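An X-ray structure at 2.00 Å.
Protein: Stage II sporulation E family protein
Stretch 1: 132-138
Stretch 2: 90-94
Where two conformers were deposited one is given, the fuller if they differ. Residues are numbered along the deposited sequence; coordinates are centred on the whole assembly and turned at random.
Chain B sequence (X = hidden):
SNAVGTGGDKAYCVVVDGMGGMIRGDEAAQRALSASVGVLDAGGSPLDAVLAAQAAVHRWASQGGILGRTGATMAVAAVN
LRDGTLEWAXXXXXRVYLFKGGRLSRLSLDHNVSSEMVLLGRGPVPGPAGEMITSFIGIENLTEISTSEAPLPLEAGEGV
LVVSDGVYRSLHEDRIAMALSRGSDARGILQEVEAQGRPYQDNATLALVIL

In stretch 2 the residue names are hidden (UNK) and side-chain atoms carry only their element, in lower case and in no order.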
# COMPACT_ATOMS: atom_id res chain seq x y z
N MSE B 132 -12.03 21.77 -15.21
CA MSE B 132 -11.51 20.86 -16.23
C MSE B 132 -10.04 20.58 -15.94
O MSE B 132 -9.26 21.50 -15.77
CB MSE B 132 -11.63 21.49 -17.61
CG MSE B 132 -13.02 21.44 -18.20
SE MSE B 132 -13.63 19.63 -18.60
CE MSE B 132 -12.11 19.01 -19.64
N ILE B 133 -9.69 19.30 -15.90
CA ILE B 133 -8.32 18.88 -15.59
C ILE B 133 -7.36 19.11 -16.74
O ILE B 133 -7.64 18.74 -17.88
CB ILE B 133 -8.26 17.39 -15.25
CG1 ILE B 133 -9.18 17.08 -14.07
CG2 ILE B 133 -6.80 16.97 -14.93
CD1 ILE B 133 -8.86 17.88 -12.88
N THR B 134 -6.27 19.82 -16.47
CA THR B 134 -5.24 20.06 -17.48
C THR B 134 -4.01 19.16 -17.46
O THR B 134 -3.18 19.21 -18.38
CB THR B 134 -4.78 21.51 -17.40
OG1 THR B 134 -4.24 21.74 -16.10
CG2 THR B 134 -5.98 22.44 -17.60
N SER B 135 -3.85 18.37 -16.40
CA SER B 135 -2.73 17.44 -16.31
C SER B 135 -3.21 16.18 -15.61
O SER B 135 -3.86 16.27 -14.58
CB SER B 135 -1.55 18.08 -15.56
OG SER B 135 -0.39 17.28 -15.71
N PHE B 136 -2.92 15.01 -16.17
CA PHE B 136 -3.37 13.74 -15.58
C PHE B 136 -2.42 12.64 -16.02
O PHE B 136 -1.69 12.80 -17.01
CB PHE B 136 -4.83 13.41 -15.98
CG PHE B 136 -5.04 13.23 -17.47
CD1 PHE B 136 -4.89 11.98 -18.06
CD2 PHE B 136 -5.40 14.31 -18.27
CE1 PHE B 136 -5.08 11.80 -19.45
CE2 PHE B 136 -5.60 14.15 -19.66
CZ PHE B 136 -5.43 12.89 -20.24
N ILE B 137 -2.44 11.53 -15.29
CA ILE B 137 -1.58 10.41 -15.61
C ILE B 137 -2.20 9.73 -16.81
O ILE B 137 -3.36 9.27 -16.76
CB ILE B 137 -1.51 9.39 -14.43
CG1 ILE B 137 -1.09 10.10 -13.13
CG2 ILE B 137 -0.55 8.25 -14.76
CD1 ILE B 137 0.32 10.74 -13.22
N GLY B 138 -1.42 9.62 -17.88
CA GLY B 138 -1.92 9.15 -19.16
C GLY B 138 -2.06 10.24 -20.21
O GLY B 138 -2.41 9.98 -21.37
N UNK B 90 2.12 15.39 -7.11
CA UNK B 90 0.72 15.17 -7.47
C UNK B 90 0.44 15.61 -8.89
O UNK B 90 1.13 16.48 -9.43
o UNK B 90 -0.21 17.26 -6.60
c UNK B 90 -0.23 15.85 -6.47
N UNK B 91 -0.57 14.99 -9.49
CA UNK B 91 -0.96 15.35 -10.84
C UNK B 91 -2.48 15.34 -10.91
O UNK B 91 -3.12 14.33 -10.57
c UNK B 91 -0.91 14.68 -13.28
c UNK B 91 1.15 14.36 -11.88
c UNK B 91 -0.40 14.35 -11.88
N UNK B 92 -3.06 16.42 -11.41
CA UNK B 92 -4.50 16.54 -11.40
C UNK B 92 -5.07 17.22 -10.17
O UNK B 92 -4.56 18.25 -9.73
N UNK B 93 -6.24 16.76 -9.74
CA UNK B 93 -6.96 17.39 -8.64
C UNK B 93 -6.81 16.71 -7.28
O UNK B 93 -7.52 17.07 -6.34
c UNK B 93 -8.43 17.59 -8.99
o UNK B 93 -8.42 15.28 -9.39
o UNK B 93 -10.38 16.24 -9.19
c UNK B 93 -9.13 16.28 -9.21
N UNK B 94 -5.99 15.66 -7.18
CA UNK B 94 -5.67 15.11 -5.86
C UNK B 94 -4.82 16.12 -5.09
O UNK B 94 -4.15 16.94 -5.71
s UNK B 94 -5.96 12.47 -6.63
c UNK B 94 -4.95 13.79 -5.97

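Position 90 carries two side-chain atoms, one carbon followed by one oxygen, with no branch and no second carbon. Its CA-to-CB bond points away from stretch 1, and no side-chain atom here touches that stretch. The residue is serine. Ser-90, buried in a strand, therefore takes no part in this contact, and its small hydroxyl is not selected by anything in stretch 1.

Position 91 has three side-chain carbons and no heteroatom: a CB that carries two further carbons, each a terminal methyl. Its CA-to-CB bond points toward stretch 1. One of the two methyl carbons lies 3.5 Å from CA of Phe-136 and 3.6 Å from OG of Ser-135, while CB of position 91 sits 3.9 Å from CD1 of Ile-137. This is the beta-branched pattern of valine, and the methyl is CG1. Val-91 gives up 77 Å² there, the largest share of any residue in the contact. A compact, branched apolar side chain suits this place, because it meets the backbone of stretch 1 closely and also packs against the isoleucine. The OG of Ser-135 is hydrogen-bonded elsewhere in the structure, so its polar need is met despite the methyl beside it.

Position 92 has no side-chain atoms. Its CA lies 3.3 Å from O of Ser-135 and 4.2 Å from CG2 of Ile-133. The residue is glycine. At phi 91° and psi -145°, a CB would be jammed against the carbonyl oxygen of the preceding residue, which by itself calls for glycine; an ideal CB on Gly-92 would stand 3.5 Å from O of Ser-135. The N of Gly-92 is likewise 3.3 Å from O of Ser-135, but the angle is too poor for a hydrogen bond.

Position 93 has two side-chain carbons, the second bearing two oxygens. The CB of position 93 lies 3.9 Å from CD1 of Ile-133, so an aliphatic part of the side chain meets the isoleucine. This short carboxylate is aspartate, and OD1 of Asp-93 is hydrogen-bonded elsewhere in the structure.

Position 94 has one carbon followed by one sulfur, and its side chain is out of reach of stretch 1. These atoms identify cysteine. Cys-94 is buried but makes no contact here.

The contact works by close packing, with no hydrogen bond across it and 245 Å² buried in total. Val-91 reaches the backbone of Phe-136, whose own side chain starts away from stretch 2, and packs against Ile-137; Gly-92 CA lies against Ser-135 O, and Ile-133 adds van der Waals contact with Gly-92 and with the CB of Asp-93.

Stretch 2, residues 90-94: SVGDC
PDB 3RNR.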